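Local structure of endo-1,4-beta-xylanase 1 (Hypocrea jecorina, 1XYN) at residues Y66-V74 / P113-F121; Y85-G93 / Y102-V110. The protein hydrolyses xylan, a plant cell wall hemicellulose, by cutting internal 1,4-beta bonds between its xylose units to release xylo-oligosaccharides and xylose. One frame throughout, in Å; residues are numbered along the deposited sequence.

Contact 1 of 2, residues Y66-V74 / P113-F121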
loop_
_atom_site.group_PDB
_atom_site.type_symbol
_atom_site.label_atom_id
_atom_site.label_comp_id
_atom_site.label_asym_id
_atom_site.label_seq_id
_atom_site.Cartn_x
_atom_site.Cartn_y
_atom_site.Cartn_z
ATOM N N TYR A 66 -15.866 0.946 8.637
ATOM C CA TYR A 66 -14.989 1.191 7.496
ATOM C C TYR A 66 -15.772 1.055 6.194
ATOM O O TYR A 66 -16.680 0.228 6.092
ATOM C CB TYR A 66 -13.827 0.176 7.541
ATOM C CG TYR A 66 -12.950 0.125 6.308
ATOM C CD1 TYR A 66 -11.959 1.077 6.089
ATOM C CD2 TYR A 66 -13.093 -0.898 5.367
ATOM C CE1 TYR A 66 -11.133 1.008 4.969
ATOM C CE2 TYR A 66 -12.285 -0.971 4.259
ATOM C CZ TYR A 66 -11.301 -0.016 4.062
ATOM O OH TYR A 66 -10.480 -0.101 2.961
ATOM N N GLY A 67 -15.408 1.845 5.191
ATOM C CA GLY A 67 -16.105 1.767 3.926
ATOM C C GLY A 67 -15.449 2.511 2.779
ATOM O O GLY A 67 -14.369 3.098 2.919
ATOM N N TRP A 68 -16.120 2.469 1.635
ATOM C CA TRP A 68 -15.664 3.105 0.409
ATOM C C TRP A 68 -16.787 3.889 -0.263
ATOM O O TRP A 68 -17.964 3.732 0.057
ATOM C CB TRP A 68 -15.128 2.059 -0.572
ATOM C CG TRP A 68 -13.807 1.513 -0.175
ATOM C CD1 TRP A 68 -13.574 0.554 0.759
ATOM C CD2 TRP A 68 -12.518 1.942 -0.645
ATOM N NE1 TRP A 68 -12.221 0.361 0.912
ATOM C CE2 TRP A 68 -11.548 1.198 0.061
ATOM C CE3 TRP A 68 -12.088 2.885 -1.593
ATOM C CZ2 TRP A 68 -10.174 1.366 -0.144
ATOM C CZ3 TRP A 68 -10.721 3.050 -1.798
ATOM C CH2 TRP A 68 -9.783 2.293 -1.076
ATOM N N SER A 69 -16.401 4.704 -1.230
ATOM C CA SER A 69 -17.328 5.533 -1.980
ATOM C C SER A 69 -16.722 5.684 -3.369
ATOM O O SER A 69 -15.507 5.586 -3.527
ATOM C CB SER A 69 -17.456 6.894 -1.288
ATOM O OG SER A 69 -18.165 7.825 -2.073
ATOM N N THR A 70 -17.568 5.842 -4.382
ATOM C CA THR A 70 -17.080 6.011 -5.744
ATOM C C THR A 70 -17.572 7.309 -6.362
ATOM O O THR A 70 -18.647 7.805 -6.019
ATOM C CB THR A 70 -17.442 4.817 -6.665
ATOM O OG1 THR A 70 -18.826 4.497 -6.530
ATOM C CG2 THR A 70 -16.613 3.599 -6.306
ATOM N N ASN A 71 -16.725 7.883 -7.217
ATOM C CA ASN A 71 -16.996 9.137 -7.924
ATOM C C ASN A 71 -17.466 10.265 -7.000
ATOM O O ASN A 71 -18.620 10.690 -7.066
ATOM C CB ASN A 71 -18.010 8.896 -9.043
ATOM C CG ASN A 71 -17.961 9.965 -10.108
ATOM O OD1 ASN A 71 -16.917 10.206 -10.723
ATOM N ND2 ASN A 71 -19.094 10.609 -10.341
ATOM N N PRO A 72 -16.557 10.809 -6.172
ATOM C CA PRO A 72 -15.134 10.475 -6.022
ATOM C C PRO A 72 -14.831 9.199 -5.223
ATOM O O PRO A 72 -15.647 8.756 -4.410
ATOM C CB PRO A 72 -14.596 11.699 -5.288
ATOM C CG PRO A 72 -15.718 12.018 -4.344
ATOM C CD PRO A 72 -16.937 11.889 -5.238
ATOM N N LEU A 73 -13.637 8.640 -5.439
ATOM C CA LEU A 73 -13.196 7.441 -4.728
ATOM C C LEU A 73 -12.751 7.872 -3.328
ATOM O O LEU A 73 -11.805 8.650 -3.190
ATOM C CB LEU A 73 -12.041 6.754 -5.472
ATOM C CG LEU A 73 -11.416 5.513 -4.811
ATOM C CD1 LEU A 73 -12.460 4.425 -4.629
ATOM C CD2 LEU A 73 -10.255 5.003 -5.639
ATOM N N VAL A 74 -13.430 7.356 -2.302
ATOM C CA VAL A 74 -13.144 7.715 -0.913
ATOM C C VAL A 74 -13.131 6.541 0.063
ATOM O O VAL A 74 -14.073 5.757 0.124
ATOM C CB VAL A 74 -14.211 8.722 -0.370
ATOM C CG1 VAL A 74 -13.911 9.091 1.078
ATOM C CG2 VAL A 74 -14.281 9.973 -1.245
ATOM N N PRO A 113 -3.764 0.430 -3.034
ATOM C CA PRO A 113 -4.809 -0.493 -3.474
ATOM C C PRO A 113 -6.203 -0.023 -3.077
ATOM O O PRO A 113 -6.414 0.480 -1.969
ATOM C CB PRO A 113 -4.418 -1.800 -2.785
ATOM C CG PRO A 113 -3.686 -1.344 -1.565
ATOM C CD PRO A 113 -2.832 -0.239 -2.111
ATOM N N SER A 114 -7.147 -0.176 -4.000
ATOM C CA SER A 114 -8.526 0.223 -3.757
ATOM C C SER A 114 -9.487 -0.697 -4.483
ATOM O O SER A 114 -9.069 -1.611 -5.193
ATOM C CB SER A 114 -8.760 1.665 -4.223
ATOM O OG SER A 114 -8.809 1.747 -5.633
ATOM N N ILE A 115 -10.779 -0.427 -4.309
ATOM C CA ILE A 115 -11.837 -1.199 -4.943
ATOM C C ILE A 115 -11.847 -0.957 -6.452
ATOM O O ILE A 115 -12.556 -1.639 -7.192
ATOM C CB ILE A 115 -13.225 -0.837 -4.358
ATOM C CG1 ILE A 115 -13.477 0.670 -4.474
ATOM C CG2 ILE A 115 -13.313 -1.274 -2.905
ATOM C CD1 ILE A 115 -14.850 1.098 -4.025
ATOM N N GLN A 116 -11.051 0.018 -6.891
ATOM C CA GLN A 116 -10.931 0.379 -8.304
ATOM C C GLN A 116 -9.548 0.016 -8.841
ATOM O O GLN A 116 -9.177 0.400 -9.960
ATOM C CB GLN A 116 -11.150 1.884 -8.481
ATOM C CG GLN A 116 -12.457 2.399 -7.901
ATOM C CD GLN A 116 -12.870 3.743 -8.486
ATOM O OE1 GLN A 116 -12.311 4.205 -9.488
ATOM N NE2 GLN A 116 -13.861 4.371 -7.869
ATOM N N GLY A 117 -8.821 -0.777 -8.062
ATOM C CA GLY A 117 -7.469 -1.163 -8.422
ATOM C C GLY A 117 -6.554 -0.228 -7.652
ATOM O O GLY A 117 -7.015 0.475 -6.753
ATOM N N THR A 118 -5.261 -0.225 -7.953
ATOM C CA THR A 118 -4.355 0.679 -7.250
ATOM C C THR A 118 -4.627 2.091 -7.770
ATOM O O THR A 118 -4.627 2.340 -8.990
ATOM C CB THR A 118 -2.878 0.267 -7.411
ATOM O OG1 THR A 118 -2.546 0.159 -8.797
ATOM C CG2 THR A 118 -2.641 -1.079 -6.742
ATOM N N ALA A 119 -4.947 2.989 -6.842
ATOM C CA ALA A 119 -5.282 4.362 -7.186
ATOM C C ALA A 119 -4.872 5.355 -6.110
ATOM O O ALA A 119 -4.339 4.982 -5.070
ATOM C CB ALA A 119 -6.785 4.473 -7.436
ATOM N N THR A 120 -5.112 6.630 -6.397
ATOM C CA THR A 120 -4.815 7.716 -5.473
ATOM C C THR A 120 -6.178 8.248 -5.075
ATOM O O THR A 120 -7.011 8.528 -5.933
ATOM C CB THR A 120 -3.979 8.812 -6.153
ATOM O OG1 THR A 120 -2.687 8.283 -6.473
ATOM C CG2 THR A 120 -3.810 10.021 -5.238
ATOM N N PHE A 121 -6.406 8.389 -3.776
ATOM C CA PHE A 121 -7.700 8.835 -3.287
ATOM C C PHE A 121 -7.553 9.424 -1.892
ATOM O O PHE A 121 -6.522 9.262 -1.252
ATOM C CB PHE A 121 -8.630 7.624 -3.228
ATOM C CG PHE A 121 -8.027 6.438 -2.510
ATOM C CD1 PHE A 121 -7.256 5.510 -3.203
ATOM C CD2 PHE A 121 -8.184 6.283 -1.133
ATOM C CE1 PHE A 121 -6.647 4.455 -2.540
ATOM C CE2 PHE A 121 -7.579 5.226 -0.457
ATOM C CZ PHE A 121 -6.809 4.313 -1.159
HETATM O O HOH W 1 -14.974 6.690 -9.012
#
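W68 and I115 lie flank to flank, running in opposite directions, where the tip of the family 11 thumb folds onto the strand floor of the cleft. With CG anti to its carbonyl carbon (chi1 -74°), W68 presents one indole face to the thumb. Its CB begins the contact, 3.6 Å from I115 CD1. I115 CG2 then sits over the five-membered ring, 4.0 Å from its centroid, a CH-pi contact. W68 NE1 points elsewhere, donating to Y66 OH at 2.7 Å, a bent bond (133°) tilted from the ring plane. On the benzo side, W68 CZ3 and CH2 each lie 3.4 Å from S114 CB, and W68 CH2 hangs 3.5 Å above the F121 ring plane near its rim, the two rings oblique at 58°. L73 CG meets the indole edge in plane, while L73 CD2 packs 3.9 Å from A119 CB. A leucine in place of W68 would probably open a gap beneath I115 and leave Y66 OH without its indole donor. S114 OG accepts from Q116 N in an ST turn within the thumb's type I turn. Y66 OH also bonds E75, the predicted nucleophile on strand 74-79, and Y158 of strand 155-166, substrate-binding by similarity, meets the W68 ring.

Contact 2 of 2, residues Y85-G93 / Y102-V110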
loop_
_atom_site.group_PDB
_atom_site.type_symbol
_atom_site.label_atom_id
_atom_site.label_comp_id
_atom_site.label_asym_id
_atom_site.label_seq_id
_atom_site.Cartn_x
_atom_site.Cartn_y
_atom_site.Cartn_z
ATOM N N TYR A 85 -1.929 3.993 16.770
ATOM C CA TYR A 85 -2.307 4.365 15.419
ATOM C C TYR A 85 -1.619 5.662 14.996
ATOM O O TYR A 85 -1.929 6.730 15.522
ATOM C CB TYR A 85 -3.823 4.520 15.322
ATOM C CG TYR A 85 -4.275 5.106 14.013
ATOM C CD1 TYR A 85 -3.904 4.518 12.804
ATOM C CD2 TYR A 85 -5.025 6.286 13.974
ATOM C CE1 TYR A 85 -4.257 5.087 11.588
ATOM C CE2 TYR A 85 -5.387 6.864 12.764
ATOM C CZ TYR A 85 -4.997 6.258 11.573
ATOM O OH TYR A 85 -5.345 6.819 10.366
ATOM N N PRO A 86 -0.685 5.580 14.029
ATOM C CA PRO A 86 0.070 6.727 13.503
ATOM C C PRO A 86 -0.863 7.720 12.818
ATOM O O PRO A 86 -1.054 7.656 11.603
ATOM C CB PRO A 86 1.006 6.082 12.477
ATOM C CG PRO A 86 1.173 4.683 12.985
ATOM C CD PRO A 86 -0.233 4.332 13.389
ATOM N N ALA A 87 -1.446 8.621 13.607
ATOM C CA ALA A 87 -2.372 9.632 13.107
ATOM C C ALA A 87 -1.803 10.376 11.902
ATOM O O ALA A 87 -1.008 11.307 12.044
ATOM C CB ALA A 87 -2.723 10.608 14.221
ATOM N N GLN A 88 -2.219 9.953 10.715
ATOM C CA GLN A 88 -1.744 10.555 9.477
ATOM C C GLN A 88 -2.717 11.525 8.822
ATOM O O GLN A 88 -3.937 11.315 8.825
ATOM C CB GLN A 88 -1.367 9.464 8.471
ATOM C CG GLN A 88 -0.167 8.631 8.874
ATOM C CD GLN A 88 1.103 9.456 8.999
ATOM O OE1 GLN A 88 1.631 9.961 8.004
ATOM N NE2 GLN A 88 1.605 9.591 10.224
ATOM N N GLY A 89 -2.161 12.592 8.258
ATOM C CA GLY A 89 -2.980 13.565 7.567
ATOM C C GLY A 89 -3.159 14.918 8.216
ATOM O O GLY A 89 -2.321 15.384 8.981
ATOM N N THR A 90 -4.304 15.521 7.921
ATOM C CA THR A 90 -4.657 16.845 8.400
ATOM C C THR A 90 -5.953 16.858 9.212
ATOM O O THR A 90 -6.972 16.318 8.781
ATOM C CB THR A 90 -4.837 17.793 7.191
ATOM O OG1 THR A 90 -3.668 17.742 6.362
ATOM C CG2 THR A 90 -5.079 19.219 7.647
ATOM N N VAL A 91 -5.912 17.476 10.388
ATOM C CA VAL A 91 -7.109 17.583 11.209
ATOM C C VAL A 91 -7.980 18.653 10.556
ATOM O O VAL A 91 -7.481 19.675 10.091
ATOM C CB VAL A 91 -6.788 17.986 12.661
ATOM C CG1 VAL A 91 -8.037 17.883 13.536
ATOM C CG2 VAL A 91 -5.696 17.102 13.215
ATOM N N LYS A 92 -9.279 18.387 10.481
ATOM C CA LYS A 92 -10.227 19.306 9.872
ATOM C C LYS A 92 -11.176 19.946 10.875
ATOM O O LYS A 92 -11.586 21.094 10.702
ATOM C CB LYS A 92 -11.010 18.580 8.785
ATOM C CG LYS A 92 -10.164 18.265 7.572
ATOM C CD LYS A 92 -9.837 19.537 6.816
ATOM C CE LYS A 92 -8.851 19.289 5.716
ATOM N NZ LYS A 92 -8.789 20.456 4.805
ATOM N N GLY A 93 -11.519 19.208 11.925
ATOM C CA GLY A 93 -12.416 19.742 12.927
ATOM C C GLY A 93 -12.923 18.647 13.833
ATOM O O GLY A 93 -12.200 17.704 14.125
ATOM N N TYR A 102 -15.423 13.482 18.096
ATOM C CA TYR A 102 -14.513 12.832 17.160
ATOM C C TYR A 102 -13.661 13.877 16.466
ATOM O O TYR A 102 -14.170 14.921 16.073
ATOM C CB TYR A 102 -15.299 12.091 16.066
ATOM C CG TYR A 102 -16.091 10.896 16.534
ATOM C CD1 TYR A 102 -17.204 11.048 17.366
ATOM C CD2 TYR A 102 -15.732 9.608 16.138
ATOM C CE1 TYR A 102 -17.942 9.943 17.798
ATOM C CE2 TYR A 102 -16.461 8.496 16.560
ATOM C CZ TYR A 102 -17.560 8.671 17.390
ATOM O OH TYR A 102 -18.264 7.573 17.818
ATOM N N THR A 103 -12.368 13.613 16.319
ATOM C CA THR A 103 -11.521 14.552 15.598
ATOM C C THR A 103 -11.517 14.066 14.147
ATOM O O THR A 103 -11.280 12.891 13.863
ATOM C CB THR A 103 -10.085 14.640 16.175
ATOM O OG1 THR A 103 -9.405 13.398 15.987
ATOM C CG2 THR A 103 -10.133 14.956 17.659
ATOM N N ILE A 104 -11.879 14.955 13.240
ATOM C CA ILE A 104 -11.941 14.618 11.831
ATOM C C ILE A 104 -10.607 14.900 11.157
ATOM O O ILE A 104 -9.970 15.907 11.445
ATOM C CB ILE A 104 -13.073 15.404 11.153
ATOM C CG1 ILE A 104 -14.396 15.084 11.856
ATOM C CG2 ILE A 104 -13.150 15.080 9.662
ATOM C CD1 ILE A 104 -15.560 15.920 11.384
ATOM N N TRP A 105 -10.172 13.968 10.308
ATOM C CA TRP A 105 -8.920 14.082 9.567
ATOM C C TRP A 105 -9.180 13.807 8.098
ATOM O O TRP A 105 -10.146 13.137 7.738
ATOM C CB TRP A 105 -7.890 13.034 10.024
ATOM C CG TRP A 105 -7.521 13.062 11.456
ATOM C CD1 TRP A 105 -8.298 12.678 12.515
ATOM C CD2 TRP A 105 -6.255 13.438 12.001
ATOM N NE1 TRP A 105 -7.590 12.781 13.684
ATOM C CE2 TRP A 105 -6.332 13.248 13.404
ATOM C CE3 TRP A 105 -5.059 13.913 11.443
ATOM C CZ2 TRP A 105 -5.255 13.518 14.263
ATOM C CZ3 TRP A 105 -3.985 14.179 12.294
ATOM C CH2 TRP A 105 -4.094 13.978 13.693
ATOM N N GLU A 106 -8.323 14.350 7.249
ATOM C CA GLU A 106 -8.399 14.104 5.819
ATOM C C GLU A 106 -6.980 13.693 5.468
ATOM O O GLU A 106 -6.010 14.297 5.940
ATOM C CB GLU A 106 -8.807 15.340 5.019
ATOM C CG GLU A 106 -8.714 15.104 3.498
ATOM C CD GLU A 106 -9.472 16.129 2.654
ATOM O OE1 GLU A 106 -9.348 17.344 2.920
ATOM O OE2 GLU A 106 -10.190 15.714 1.715
ATOM N N ASN A 107 -6.858 12.646 4.665
ATOM C CA ASN A 107 -5.554 12.150 4.274
ATOM C C ASN A 107 -5.625 11.723 2.829
ATOM O O ASN A 107 -6.708 11.633 2.255
ATOM C CB ASN A 107 -5.166 10.961 5.158
ATOM C CG ASN A 107 -3.747 10.492 4.914
ATOM O OD1 ASN A 107 -2.869 11.283 4.559
ATOM N ND2 ASN A 107 -3.507 9.204 5.119
ATOM N N THR A 108 -4.465 11.508 2.227
ATOM C CA THR A 108 -4.410 11.091 0.844
ATOM C C THR A 108 -3.507 9.867 0.736
ATOM O O THR A 108 -2.482 9.767 1.409
ATOM C CB THR A 108 -3.905 12.231 -0.066
ATOM O OG1 THR A 108 -4.689 13.407 0.173
ATOM C CG2 THR A 108 -4.030 11.848 -1.537
ATOM N N ARG A 109 -3.962 8.902 -0.049
ATOM C CA ARG A 109 -3.241 7.663 -0.283
ATOM C C ARG A 109 -2.869 7.641 -1.764
ATOM O O ARG A 109 -3.740 7.550 -2.627
ATOM C CB ARG A 109 -4.141 6.475 0.079
ATOM C CG ARG A 109 -4.273 6.229 1.581
ATOM C CD ARG A 109 -2.934 5.774 2.143
ATOM N NE ARG A 109 -2.918 5.646 3.598
ATOM C CZ ARG A 109 -1.815 5.425 4.318
ATOM N NH1 ARG A 109 -0.634 5.302 3.719
ATOM N NH2 ARG A 109 -1.890 5.345 5.645
ATOM N N VAL A 110 -1.582 7.802 -2.054
ATOM C CA VAL A 110 -1.103 7.809 -3.437
ATOM C C VAL A 110 -0.713 6.417 -3.914
ATOM O O VAL A 110 0.049 5.722 -3.241
ATOM C CB VAL A 110 0.103 8.767 -3.609
ATOM C CG1 VAL A 110 0.762 8.562 -4.966
ATOM C CG2 VAL A 110 -0.356 10.209 -3.458
HETATM O O HOH W 2 -3.425 15.571 4.663
#
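T90 and E106 form a hydrogen-bonded antiparallel pair where strand 90-97 begins: T90 N reaches E106 O at 2.9 Å, nearly straight, and E106 N returns the bond to T90 O. Further along, K92 N donates to I104 O at 2.7 Å whereas I104 N donates to G93 O, so two consecutive residues face one, a pattern consistent with a beta bulge. G89 has backbone angles that by themselves call for glycine, and its CA packs against E106 O. Apolar contact gathers on W105. V91 CG2 stands over its six-membered ring, 3.5 Å from the centroid and 10° off the normal, a CH-pi contact; A87 CB reaches W105 CH2 at 3.7 Å, and G89 C lies at the ring edge. The indole's rotation is probably steadied by W105 NE1 donating to T103 OG1 at 3.0 Å. Charge plays a smaller part: E106, its CG anti to the backbone N (chi1 173°), brings OE1 to 3.7 Å from K92 NZ, a long salt bridge. A water joins T90 OG1 to E106 O. Strand 100-109 lies between strands 90-97 and 119-128, where Q123, substrate-binding by similarity, takes the bond from N107 ND2; I104 packs on L149 and L151, after helix 139-148.

Overall arrangement
Both contacts reach the same curved sheet of the beta-jelly roll, meeting where strands 100-109 and 119-128 pair: R109 N lies 2.9 Å from F121 O, a probable hydrogen bond. Contact 2 is nested within the chain loop that contact 1 closes. Their chemistry differs with their place. Contact 1, partly buried, joins the thumb to the cleft floor mainly through side chains, with aromatic and aliphatic groups close to the predicted nucleophile. Contact 2 lies at the surface and rests on backbone pairing within a hairpin, with one tryptophan gathering its apolar part. Each also touches the second subunit: T118 bonds to Q31 of that subunit, and R109 forms a salt bridge with its E112.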